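Local coordinates for transcriptional regulator AefR (Pseudomonas syringae pv. tomato, PDB 3CDL), which probably binds operator DNA through an N-terminal helix-turn-helix and regulates transcription, as TetR-family proteins typically do as dimers, at the interface of chains A and B. Coordinates in Å, arbitrary orientation; residue numbers count along the deposited sequence, not the author numbering. Chains: chain A/B, Transcriptional regulator AefR.

Contact 1: the interface of chains A and B. Residues chain A 158, 194-195, 198-199; chain B 190-191, 194.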
# COMPACT_ATOMS: atom_id res chain seq x y z
N GLN A 158 0.82 12.52 2.35
CA GLN A 158 -0.59 12.50 2.76
C GLN A 158 -1.48 12.73 1.58
O GLN A 158 -2.53 12.14 1.49
CB GLN A 158 -0.92 13.60 3.76
CG GLN A 158 -0.42 13.37 5.14
CD GLN A 158 -0.64 14.58 6.02
OE1 GLN A 158 -1.04 14.47 7.19
NE2 GLN A 158 -0.37 15.77 5.46
N MSE A 194 -10.17 17.95 1.52
CA MSE A 194 -9.44 17.56 2.72
C MSE A 194 -8.07 18.23 2.82
O MSE A 194 -7.71 18.81 3.86
CB MSE A 194 -9.23 16.06 2.70
CG MSE A 194 -10.32 15.26 3.36
SE MSE A 194 -9.39 13.97 4.49
CE MSE A 194 -10.83 13.78 5.76
N PHE A 195 -7.31 18.15 1.74
CA PHE A 195 -5.97 18.70 1.77
C PHE A 195 -5.91 20.24 1.92
O PHE A 195 -5.15 20.77 2.73
CB PHE A 195 -5.15 18.23 0.55
CG PHE A 195 -3.75 18.76 0.57
CD1 PHE A 195 -2.73 18.03 1.22
CD2 PHE A 195 -3.45 20.00 0.00
CE1 PHE A 195 -1.44 18.53 1.26
CE2 PHE A 195 -2.14 20.50 0.04
CZ PHE A 195 -1.14 19.77 0.67
N TRP A 198 -7.37 21.91 5.25
CA TRP A 198 -6.34 22.03 6.31
C TRP A 198 -5.12 22.91 5.93
O TRP A 198 -4.68 23.70 6.75
CB TRP A 198 -5.86 20.65 6.78
CG TRP A 198 -4.83 20.70 7.84
CD1 TRP A 198 -3.53 20.26 7.75
CD2 TRP A 198 -4.99 21.19 9.20
NE1 TRP A 198 -2.87 20.47 8.95
CE2 TRP A 198 -3.73 21.04 9.85
CE3 TRP A 198 -6.05 21.76 9.92
CZ2 TRP A 198 -3.51 21.43 11.19
CZ3 TRP A 198 -5.82 22.15 11.26
CH2 TRP A 198 -4.57 21.99 11.87
N TYR A 199 -4.58 22.78 4.72
CA TYR A 199 -3.29 23.41 4.45
C TYR A 199 -3.28 24.82 3.86
O TYR A 199 -2.26 25.52 4.03
CB TYR A 199 -2.40 22.52 3.56
CG TYR A 199 -1.78 21.39 4.33
CD1 TYR A 199 -0.91 21.64 5.40
CD2 TYR A 199 -2.10 20.07 4.03
CE1 TYR A 199 -0.36 20.61 6.14
CE2 TYR A 199 -1.55 19.03 4.75
CZ TYR A 199 -0.68 19.30 5.80
OH TYR A 199 -0.16 18.25 6.49
N SER B 190 -1.82 15.37 12.66
CA SER B 190 -2.29 15.93 11.38
C SER B 190 -3.40 15.15 10.75
O SER B 190 -4.27 15.75 10.12
CB SER B 190 -1.19 16.20 10.33
OG SER B 190 -0.20 15.21 10.38
N ALA B 191 -3.41 13.83 10.92
CA ALA B 191 -4.51 13.01 10.41
C ALA B 191 -5.79 13.51 11.01
O ALA B 191 -6.69 13.90 10.26
CB ALA B 191 -4.30 11.54 10.71
N MSE B 194 -6.61 17.11 9.93
CA MSE B 194 -7.05 17.11 8.56
C MSE B 194 -8.45 16.52 8.49
O MSE B 194 -9.33 17.09 7.86
CB MSE B 194 -6.09 16.31 7.69
CG MSE B 194 -6.53 16.25 6.25
SE MSE B 194 -5.06 15.88 5.08
CE MSE B 194 -3.64 16.39 6.32
O HOH W 1 -9.28 19.43 5.99
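The methyl CE of B:Met194 lies over one face of the A:Gln158 amide, 3.5 Å from its carbon CD, with OE1 and NE2 at similar range. The same methyl meets the rim of the A:Tyr199 ring, 3.7 Å from CE2, on the face whose centre is covered by A:Trp198 CD1. The indole thus turns its CD1 edge onto the face of the phenol, whose CE2 lies in the indole plane; the phenol also rests its CD2 on a face of A:Phe195. At the hydroxyl end of the phenol, A:Gln158 NE2 donates a hydrogen bond of 2.7 Å to A:Tyr199 OH, close to the amide plane; this helps fix the amide's rotation and turns its face towards the partner. B:Met194, a selenomethionine, has CG anti to the backbone N (chi1 178°) and a bend at chi3 (-19°) that swings CE into the notch between amide and phenol. Its CG passes 4.1 Å from A:Met194 SE, the two side chains crossing at about a right angle. B:Ser190 OG adds a weak hydrogen bond to A:Gln158 OE1. On the backbone side, one water joins the chains, 2.7 Å from A:Met194 O and 3.0 Å from B:Met194 O. The site is a knob-in-pocket contact between helix 181-199 of chain B and helices 152-167 and 181-199 of chain A, and probably helps hold the C-terminal domains together as a dimer.

Contact 2: the interface of chains A and B. Residues chain A 162, 190, 194; chain B 158, 162, 195, 198-199.
A:Ser190 holds OG anti to the backbone N (chi1 -158°), which points the hydroxyl at the amide of B:Gln158. That glutamine comes the other way on a chain extended beyond CG (chi2 178°), bringing its carboxamide across to the serine. OG donates a 3.1 Å hydrogen bond to B:Gln158 OE1, meeting the C=O at 122° and tilted from the carbonyl plane. The other arm of the amide, NE2, donates to B:Tyr199 OH at 2.6 Å, nearly in the amide plane, so the carboxamide is held at both ends, and the bond to B:Tyr199 probably helps fix its rotation. Nearer the root of the glutamine, A:Leu162 CD2 packs across the aliphatic stem, 3.7 Å from CB, and loosely approaches a doubtfully placed methyl of B:Leu162. The side chain of A:Met194, bent at chi2, sends its methyl CE among the aromatic groups of chain B. CE is modelled too close to the phenol, so its exact placement is doubtful; it lies roughly 3.4 Å from B:Phe195 CD1, beyond that rim, on the side of the ring that also carries B:Tyr199 CD2. Farther back, A:Met194 CG touches B:Trp198 CD1 at 4.0 Å. This largely apolar helix-to-helix patch, with a direct polar link from serine to glutamine, probably helps align the two subunits in the dimer.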
# COMPACT_ATOMS: atom_id res chain seq x y z
N LEU A 162 -4.34 9.68 0.01
CA LEU A 162 -5.76 9.92 -0.18
C LEU A 162 -6.24 9.45 -1.54
O LEU A 162 -7.45 9.33 -1.78
CB LEU A 162 -6.05 11.41 0.02
CG LEU A 162 -6.04 11.98 1.45
CD1 LEU A 162 -6.45 13.40 1.36
CD2 LEU A 162 -6.94 11.22 2.43
N SER A 190 -12.50 14.78 -2.95
CA SER A 190 -12.44 14.67 -1.50
C SER A 190 -11.03 14.94 -1.00
O SER A 190 -10.84 15.66 -0.03
CB SER A 190 -12.90 13.31 -1.03
OG SER A 190 -13.31 13.39 0.31
N MSE A 194 -10.17 17.95 1.52
CA MSE A 194 -9.44 17.56 2.72
C MSE A 194 -8.07 18.23 2.82
O MSE A 194 -7.71 18.81 3.86
CB MSE A 194 -9.23 16.06 2.70
CG MSE A 194 -10.32 15.26 3.36
SE MSE A 194 -9.39 13.97 4.49
CE MSE A 194 -10.83 13.78 5.76
N GLN B 158 -9.77 7.07 4.07
CA GLN B 158 -8.95 8.27 4.17
C GLN B 158 -8.31 8.32 5.55
O GLN B 158 -7.08 8.50 5.68
CB GLN B 158 -9.82 9.50 3.94
CG GLN B 158 -10.50 9.54 2.57
CD GLN B 158 -11.37 10.75 2.41
OE1 GLN B 158 -11.12 11.58 1.55
NE2 GLN B 158 -12.40 10.89 3.24
N LEU B 162 -4.25 8.04 6.09
CA LEU B 162 -3.42 9.09 6.69
C LEU B 162 -2.39 8.54 7.68
O LEU B 162 -1.40 9.18 7.90
CB LEU B 162 -4.31 10.17 7.34
CG LEU B 162 -4.65 11.47 6.56
CD1 LEU B 162 -3.95 11.62 5.19
CD2 LEU B 162 -6.18 11.78 6.47
N PHE B 195 -8.64 15.38 9.15
CA PHE B 195 -9.90 14.66 9.07
C PHE B 195 -11.02 15.52 9.64
O PHE B 195 -11.99 15.84 8.94
CB PHE B 195 -9.85 13.27 9.76
CG PHE B 195 -11.12 12.46 9.55
CD1 PHE B 195 -11.29 11.70 8.38
CD2 PHE B 195 -12.16 12.51 10.47
CE1 PHE B 195 -12.47 10.98 8.16
CE2 PHE B 195 -13.35 11.81 10.25
CZ PHE B 195 -13.51 11.03 9.10
N TRP B 198 -12.20 18.78 7.89
CA TRP B 198 -13.13 18.67 6.76
C TRP B 198 -14.49 18.11 7.14
O TRP B 198 -15.51 18.60 6.69
CB TRP B 198 -12.51 17.85 5.61
CG TRP B 198 -13.48 17.64 4.47
CD1 TRP B 198 -14.04 16.47 4.10
CD2 TRP B 198 -14.03 18.65 3.60
NE1 TRP B 198 -14.91 16.66 3.04
CE2 TRP B 198 -14.92 17.99 2.71
CE3 TRP B 198 -13.88 20.04 3.48
CZ2 TRP B 198 -15.65 18.68 1.72
CZ3 TRP B 198 -14.60 20.72 2.49
CH2 TRP B 198 -15.47 20.03 1.62
N TYR B 199 -14.52 17.08 7.97
CA TYR B 199 -15.77 16.37 8.24
C TYR B 199 -16.62 16.85 9.41
O TYR B 199 -17.86 16.64 9.43
CB TYR B 199 -15.52 14.89 8.37
CG TYR B 199 -15.29 14.24 7.04
CD1 TYR B 199 -16.29 14.18 6.07
CD2 TYR B 199 -14.06 13.67 6.75
CE1 TYR B 199 -16.05 13.57 4.86
CE2 TYR B 199 -13.82 13.05 5.54
CZ TYR B 199 -14.80 13.00 4.60
OH TYR B 199 -14.51 12.38 3.41

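The C-alpha centres of contact 1 and contact 2 are about 6 Å apart, and both include A:Met194. They are essentially twins related by the two-fold axis: each chain inserts its residue 194 into the other's pocket, and both draw on helices 152-167 and 181-199. The copies differ in detail: the serine torsions are unlike (chi1 37° in B:Ser190, -158° in A:Ser190), which may explain the weaker inter-chain bond in contact 1. Together they form part of one continuous helical interface, consistent with the C-terminal dimerisation usual in TetR regulators, which would set how the paired DNA-binding domains are placed.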